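PDB 3IGH: amidohydrolase 3 domain-containing protein from Pyrococcus horikoshii, which is of unknown function but probably hydrolyses carbon-nitrogen bonds other than peptide bonds, as a presumed metal-dependent member of the amidohydrolase family. Local coordinates for residues E90-Q93 and R94-G98; E377-V380 and K381-Y384. One frame throughout, in Å; residues are numbered along the deposited sequence.

Interaction 1: E90-Q93 and R94-G98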
ATOM      1  N   GLU A  90      37.259   4.497  31.612  1.00 46.75           N
ATOM      2  CA  GLU A  90      35.976   3.808  31.738  0.50 50.34           C
ATOM      3  C   GLU A  90      35.174   3.925  30.435  1.00 43.62           C
ATOM      4  O   GLU A  90      34.576   2.951  29.972  1.00 48.38           O
ATOM      5  CB  GLU A  90      35.181   4.390  32.912  0.50 50.11           C
ATOM      6  CG  GLU A  90      34.662   3.363  33.924  0.50 57.44           C
ATOM      7  CD  GLU A  90      33.304   2.779  33.566  0.50 58.44           C
ATOM      8  OE1 GLU A  90      32.379   2.865  34.401  0.50 53.58           O
ATOM      9  OE2 GLU A  90      33.152   2.221  32.462  0.50 70.01           O
ATOM     10  N   LEU A  91      35.183   5.124  29.854  1.00 45.92           N
ATOM     11  CA  LEU A  91      34.499   5.419  28.596  1.00 45.52           C
ATOM     12  C   LEU A  91      35.010   4.540  27.446  1.00 50.17           C
ATOM     13  O   LEU A  91      34.206   3.950  26.719  1.00 41.65           O
ATOM     14  CB  LEU A  91      34.626   6.917  28.279  1.00 42.34           C
ATOM     15  CG  LEU A  91      33.993   7.553  27.038  1.00 49.51           C
ATOM     16  CD1 LEU A  91      33.374   8.893  27.390  1.00 38.53           C
ATOM     17  CD2 LEU A  91      35.026   7.726  25.919  1.00 50.67           C
ATOM     18  N   ILE A  92      36.335   4.428  27.310  1.00 46.05           N
ATOM     19  CA  ILE A  92      36.950   3.603  26.256  1.00 44.74           C
ATOM     20  C   ILE A  92      36.637   2.121  26.475  1.00 40.56           C
ATOM     21  O   ILE A  92      36.366   1.386  25.524  1.00 46.31           O
ATOM     22  CB  ILE A  92      38.502   3.839  26.145  1.00 45.68           C
ATOM     23  CG1 ILE A  92      38.827   5.312  25.858  1.00 41.82           C
ATOM     24  CG2 ILE A  92      39.151   2.922  25.095  1.00 49.43           C
ATOM     25  CD1 ILE A  92      38.361   5.838  24.507  1.00 47.89           C
ATOM     26  N   GLN A  93      36.651   1.698  27.736  1.00 46.20           N
ATOM     27  CA  GLN A  93      36.337   0.323  28.101  1.00 52.57           C
ATOM     28  C   GLN A  93      34.917  -0.063  27.662  1.00 52.61           C
ATOM     29  O   GLN A  93      34.712  -1.148  27.101  1.00 49.21           O
ATOM     30  CB  GLN A  93      36.529   0.125  29.607  1.00 56.42           C
ATOM     31  CG  GLN A  93      36.687  -1.329  30.042  1.00 74.23           C
ATOM     32  CD  GLN A  93      36.868  -1.491  31.551  1.00 74.95           C
ATOM     33  OE1 GLN A  93      37.265  -2.559  32.025  1.00 94.07           O
ATOM     34  NE2 GLN A  93      36.577  -0.434  32.310  1.00 87.25           N
ATOM     35  N   ARG A  94      33.958   0.841  27.887  1.00 46.82           N
ATOM     36  CA  ARG A  94      32.562   0.638  27.471  1.00 44.01           C
ATOM     37  C   ARG A  94      32.418   0.567  25.953  1.00 38.66           C
ATOM     38  O   ARG A  94      31.723  -0.312  25.425  1.00 45.04           O
ATOM     39  CB  ARG A  94      31.658   1.746  28.027  1.00 38.14           C
ATOM     40  CG  ARG A  94      31.480   1.707  29.539  1.00 43.31           C
ATOM     41  CD  ARG A  94      30.475   2.748  30.013  1.00 51.26           C
ATOM     42  NE  ARG A  94      30.515   2.907  31.462  1.00 51.13           N
ATOM     43  CZ  ARG A  94      29.569   3.495  32.190  1.00 58.90           C
ATOM     44  NH1 ARG A  94      28.474   3.982  31.615  1.00 44.40           N
ATOM     45  NH2 ARG A  94      29.717   3.585  33.504  1.00 39.90           N
ATOM     46  N   LEU A  95      33.088   1.479  25.257  1.00 40.37           N
ATOM     47  CA  LEU A  95      33.030   1.515  23.796  1.00 46.76           C
ATOM     48  C   LEU A  95      33.665   0.288  23.132  1.00 53.31           C
ATOM     49  O   LEU A  95      33.203  -0.159  22.080  1.00 53.09           O
ATOM     50  CB  LEU A  95      33.637   2.811  23.261  1.00 42.70           C
ATOM     51  CG  LEU A  95      32.839   4.070  23.599  1.00 45.07           C
ATOM     52  CD1 LEU A  95      33.651   5.295  23.283  1.00 43.25           C
ATOM     53  CD2 LEU A  95      31.474   4.098  22.871  1.00 38.58           C
ATOM     54  N   LYS A  96      34.698  -0.266  23.766  1.00 53.25           N
ATOM     55  CA  LYS A  96      35.343  -1.493  23.281  1.00 55.12           C
ATOM     56  C   LYS A  96      34.451  -2.736  23.383  1.00 50.35           C
ATOM     57  O   LYS A  96      34.648  -3.698  22.646  1.00 53.63           O
ATOM     58  CB  LYS A  96      36.682  -1.726  23.990  1.00 53.10           C
ATOM     59  CG  LYS A  96      37.809  -0.856  23.454  1.00 60.64           C
ATOM     60  CD  LYS A  96      39.170  -1.327  23.951  1.00 84.61           C
ATOM     61  CE  LYS A  96      40.296  -0.517  23.318  1.00 90.21           C
ATOM     62  NZ  LYS A  96      41.635  -1.008  23.739  1.00 97.32           N
ATOM     63  N   ARG A  97      33.471  -2.708  24.284  1.00 51.48           N
ATOM     64  CA  ARG A  97      32.500  -3.799  24.412  1.00 57.24           C
ATOM     65  C   ARG A  97      31.350  -3.693  23.403  1.00 61.44           C
ATOM     66  O   ARG A  97      30.587  -4.648  23.229  1.00 64.89           O
ATOM     67  CB  ARG A  97      31.922  -3.855  25.829  1.00 55.51           C
ATOM     68  CG  ARG A  97      32.902  -4.256  26.916  1.00 75.74           C
ATOM     69  CD  ARG A  97      32.269  -4.035  28.280  1.00 97.51           C
ATOM     70  NE  ARG A  97      33.255  -3.974  29.357  1.00110.75           N
ATOM     71  CZ  ARG A  97      33.104  -3.267  30.475  1.00117.13           C
ATOM     72  NH1 ARG A  97      34.058  -3.278  31.395  1.00124.50           N
ATOM     73  NH2 ARG A  97      32.011  -2.538  30.673  1.00111.38           N
ATOM     74  N   GLY A  98      31.220  -2.532  22.758  1.00 58.73           N
ATOM     75  CA  GLY A  98      30.161  -2.298  21.773  1.00 58.33           C
ATOM     76  C   GLY A  98      30.284  -3.159  20.528  1.00 59.27           C
ATOM     77  O   GLY A  98      31.389  -3.415  20.046  1.00 59.38           O
TER

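Interaction 2: E377-V380 and K381-Y384. With SO4 (sulfate ion), chain L; SO4 (sulfate ion), chain G.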
ATOM      1  N   GLU A 377       6.462  31.329  36.613  1.00 40.72           N
ATOM      2  CA  GLU A 377       5.216  31.020  37.267  0.50 42.31           C
ATOM      3  C   GLU A 377       3.978  31.511  36.609  1.00 41.31           C
ATOM      4  O   GLU A 377       2.943  30.939  36.706  1.00 41.82           O
ATOM      5  CB  GLU A 377       5.202  31.491  38.704  0.50 47.37           C
ATOM      6  CG  GLU A 377       4.673  30.464  39.641  0.50 50.65           C
ATOM      7  CD  GLU A 377       5.781  29.762  40.355  0.50 65.82           C
ATOM      8  OE1 GLU A 377       6.908  29.796  39.848  0.50 73.84           O
ATOM      9  OE2 GLU A 377       5.554  29.214  41.444  0.50 61.79           O
ATOM     10  N   GLU A 378       4.111  32.627  35.943  1.00 39.30           N
ATOM     11  CA  GLU A 378       2.980  33.222  35.233  1.00 44.59           C
ATOM     12  C   GLU A 378       2.494  32.414  34.025  1.00 43.65           C
ATOM     13  O   GLU A 378       1.370  32.616  33.565  1.00 43.78           O
ATOM     14  CB  GLU A 378       3.287  34.669  34.830  1.00 54.02           C
ATOM     15  CG  GLU A 378       3.471  35.631  36.015  1.00 76.88           C
ATOM     16  CD  GLU A 378       2.373  35.504  37.069  1.00100.03           C
ATOM     17  OE1 GLU A 378       1.218  35.892  36.784  1.00101.78           O
ATOM     18  OE2 GLU A 378       2.671  35.019  38.183  1.00103.60           O
ATOM     19  N   ARG A 379       3.328  31.498  33.532  1.00 37.34           N
ATOM     20  CA  ARG A 379       2.964  30.640  32.395  1.00 35.60           C
ATOM     21  C   ARG A 379       2.824  29.167  32.775  1.00 40.54           C
ATOM     22  O   ARG A 379       2.532  28.333  31.923  1.00 32.82           O
ATOM     23  CB  ARG A 379       3.977  30.798  31.261  1.00 37.73           C
ATOM     24  CG  ARG A 379       3.963  32.179  30.631  1.00 39.39           C
ATOM     25  CD  ARG A 379       4.968  32.283  29.516  1.00 36.08           C
ATOM     26  NE  ARG A 379       6.331  32.454  30.014  1.00 34.18           N
ATOM     27  CZ  ARG A 379       7.331  32.923  29.283  1.00 35.02           C
ATOM     28  NH1 ARG A 379       7.130  33.278  28.014  1.00 34.69           N
ATOM     29  NH2 ARG A 379       8.530  33.051  29.821  1.00 33.23           N
ATOM     30  N   VAL A 380       3.025  28.861  34.058  1.00 33.90           N
ATOM     31  CA  VAL A 380       2.875  27.507  34.597  1.00 35.61           C
ATOM     32  C   VAL A 380       1.533  26.827  34.268  1.00 34.24           C
ATOM     33  O   VAL A 380       1.503  25.641  33.951  1.00 35.88           O
ATOM     34  CB  VAL A 380       3.177  27.509  36.117  1.00 38.82           C
ATOM     35  CG1 VAL A 380       2.339  26.499  36.889  1.00 53.60           C
ATOM     36  CG2 VAL A 380       4.642  27.275  36.333  1.00 51.31           C
ATOM     37  N   LYS A 381       0.438  27.589  34.299  1.00 31.49           N
ATOM     38  CA  LYS A 381      -0.896  27.046  34.009  1.00 35.23           C
ATOM     39  C   LYS A 381      -1.067  26.575  32.557  1.00 34.57           C
ATOM     40  O   LYS A 381      -1.982  25.806  32.254  1.00 37.84           O
ATOM     41  CB  LYS A 381      -1.988  28.062  34.367  1.00 39.78           C
ATOM     42  CG  LYS A 381      -1.906  29.388  33.616  1.00 56.62           C
ATOM     43  CD  LYS A 381      -3.097  30.285  33.946  1.00 55.41           C
ATOM     44  CE  LYS A 381      -2.763  31.764  33.767  1.00 72.48           C
ATOM     45  NZ  LYS A 381      -2.848  32.223  32.352  1.00 81.93           N
ATOM     46  N   TRP A 382      -0.168  27.020  31.680  1.00 35.02           N
ATOM     47  CA  TRP A 382      -0.191  26.637  30.270  1.00 33.33           C
ATOM     48  C   TRP A 382       0.526  25.317  30.009  1.00 36.63           C
ATOM     49  O   TRP A 382       0.413  24.760  28.915  1.00 32.02           O
ATOM     50  CB  TRP A 382       0.495  27.686  29.403  1.00 35.43           C
ATOM     51  CG  TRP A 382      -0.028  29.095  29.465  1.00 38.21           C
ATOM     52  CD1 TRP A 382      -1.175  29.542  30.063  1.00 37.76           C
ATOM     53  CD2 TRP A 382       0.578  30.236  28.855  1.00 34.33           C
ATOM     54  NE1 TRP A 382      -1.301  30.901  29.885  1.00 39.90           N
ATOM     55  CE2 TRP A 382      -0.239  31.351  29.144  1.00 32.70           C
ATOM     56  CE3 TRP A 382       1.746  30.427  28.098  1.00 35.00           C
ATOM     57  CZ2 TRP A 382       0.069  32.640  28.701  1.00 37.83           C
ATOM     58  CZ3 TRP A 382       2.044  31.704  27.648  1.00 40.12           C
ATOM     59  CH2 TRP A 382       1.215  32.794  27.961  1.00 34.21           C
ATOM     60  N   VAL A 383       1.259  24.825  31.006  1.00 35.36           N
ATOM     61  CA  VAL A 383       2.200  23.712  30.826  1.00 33.21           C
ATOM     62  C   VAL A 383       1.520  22.343  30.905  1.00 36.56           C
ATOM     63  O   VAL A 383       0.895  22.018  31.921  1.00 35.85           O
ATOM     64  CB  VAL A 383       3.361  23.786  31.868  1.00 32.31           C
ATOM     65  CG1 VAL A 383       4.268  22.575  31.765  1.00 35.16           C
ATOM     66  CG2 VAL A 383       4.178  25.045  31.677  1.00 30.28           C
ATOM     67  N   TYR A 384       1.659  21.549  29.835  1.00 32.99           N
ATOM     68  CA  TYR A 384       1.169  20.158  29.774  1.00 32.15           C
ATOM     69  C   TYR A 384      -0.212  20.000  30.400  1.00 33.21           C
ATOM     70  O   TYR A 384      -0.427  19.162  31.295  1.00 34.22           O
ATOM     71  CB  TYR A 384       2.174  19.200  30.425  1.00 31.91           C
ATOM     72  CG  TYR A 384       3.534  19.181  29.747  1.00 33.24           C
ATOM     73  CD1 TYR A 384       3.657  18.995  28.361  1.00 28.88           C
ATOM     74  CD2 TYR A 384       4.698  19.318  30.493  1.00 32.47           C
ATOM     75  CE1 TYR A 384       4.922  18.981  27.754  1.00 30.31           C
ATOM     76  CE2 TYR A 384       5.937  19.309  29.899  1.00 37.91           C
ATOM     77  CZ  TYR A 384       6.049  19.145  28.536  1.00 35.39           C
ATOM     78  OH  TYR A 384       7.302  19.135  27.972  1.00 33.99           O
TER
HETATM   79  S   SO4 L  11       7.457  34.709  36.732  0.50 56.74           S
HETATM   80  O1  SO4 L  11       8.176  33.659  37.450  0.50 55.38           O
HETATM   81  O2  SO4 L  11       8.404  35.497  35.947  0.50 56.47           O
HETATM   82  O3  SO4 L  11       6.479  34.119  35.831  0.50 48.64           O
HETATM   83  O4  SO4 L  11       6.761  35.567  37.687  0.50 63.68           O
HETATM   84  S   SO4 G   6      -4.180  33.364  29.194  0.75 62.14           S
HETATM   85  O1  SO4 G   6      -3.791  32.013  29.576  0.75 53.94           O
HETATM   86  O2  SO4 G   6      -2.987  34.146  28.881  0.75 61.87           O
HETATM   87  O3  SO4 G   6      -5.027  33.330  28.000  0.75 57.96           O
HETATM   88  O4  SO4 G   6      -4.902  33.973  30.308  0.75 60.71           O
HETATM   89  O   HOH W   1       0.468  30.217  35.796  1.00 46.60           O
HETATM   90  O   HOH W   2      -0.605  23.117  33.808  1.00 44.47           O

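Interaction 1: E90-Q93 and R94-G98
Glu90 and Arg94, one turn apart on helix 88-96, form an i to i+4 salt bridge along the flank of an amphipathic helix, in the Glu90 conformer described here, one of two. Arg94 meets the carboxylate through its NE edge: NH2 donates to Glu90 OE1 at 2.9 Å and NE to Glu90 OE2 at 2.9 Å, both bonds fairly straight. Both oxygens lie close to the guanidinium plane, but the two flat groups are turned 46° against each other, and the nitrogens therefore meet the carboxylate from above its plane. In this conformer the bend of the glutamate chain at chi2 (-88°) swings its carboxylate along the helix, while Arg94 runs extended from CG to NE to meet it. Its remaining nitrogen, NH1, donates to the carbonyls of Asp81 and Arg83, which fixes the rotation of the guanidinium and ties the helix to the end of strand 80-81.

On the inward side Leu91 and Leu95 run next to each other in the same direction, with Leu91 CD2 3.8 Å from Leu95 CD1; both press on Ile131 of strand 129-133 and on Leu122. The i to i+4 backbone bonds run alongside, Leu95 N to Leu91 O at 3.1 Å and Lys96 N to Ile92 O at 2.9 Å. The following bond, Arg97 N to Gln93 O, is weak at 3.5 Å.

Toward the more exposed side, Ile92 CG2 touches Lys96 CE. The extended Gln93 slants across Arg97, amide and guanidinium planes 46° apart, and Gln93 CD comes 3.3 Å from Arg97 NH1.

Interaction 2: E377-V380 and K381-Y384
Arg379 lays its aliphatic chain over one face of the Trp382 indole in a CH-pi contact, its CG 3.8 Å from the centroid of the six-membered ring. CD reaches nearer the rim, 3.5 Å from Trp382 CZ3. A bend at chi3 (-78°) turns the guanidinium 74° from the ring plane, and its nitrogens bond to the carbonyls of Val375, Lys278 and Pro279 and to Ser281 OG. Two turn-like backbone bonds tighten this part: Trp382 N to Arg379 O at 3.0 Å and Val383 N to Val380 O at 3.1 Å.

The other side is loose and wet. A water bridges Glu377 O and Lys381 N, and one sulfate, probably from the crystallisation liquor, sits on the backbone N-H groups of Glu377 and Glu378. A second sulfate takes a 2.7 Å bond to its O1 from Trp382 NE1, at the indole edge, with Lys381 NZ beside it. With an alanine here in place of Trp382, the Arg379 methylenes would probably lose the ring face they rest on, and this sulfate its indole N-H.

The segment links helix 371-375 to helix 386-392; Val380 packs against Val372 and Leu428, and Val383 against Ile371 and Leu425 of helix 425-429.

Overall arrangement
Interaction 1 comes first along the chain and closes well before interaction 2 opens; their centres are 42 Å apart and their nearest atoms about 26 Å, so they do not touch. Both belong to the amidohydrolase part of the chain, a family built on a TIM-barrel fold, but their surroundings differ. Residues 90-96 belong to helix 88-96 of the beta-alpha-beta unit 80-81, 88-96, 103-108, and the chain to residue 98 leads on toward strand 103-108, in a six-stranded mixed sheet. Residues 377-384 instead connect two helices, following strand 357-360 and preceding strand 395-397, which pair in parallel. The two contacts thus sit in separate outlying parts of one chain and share no helix or strand.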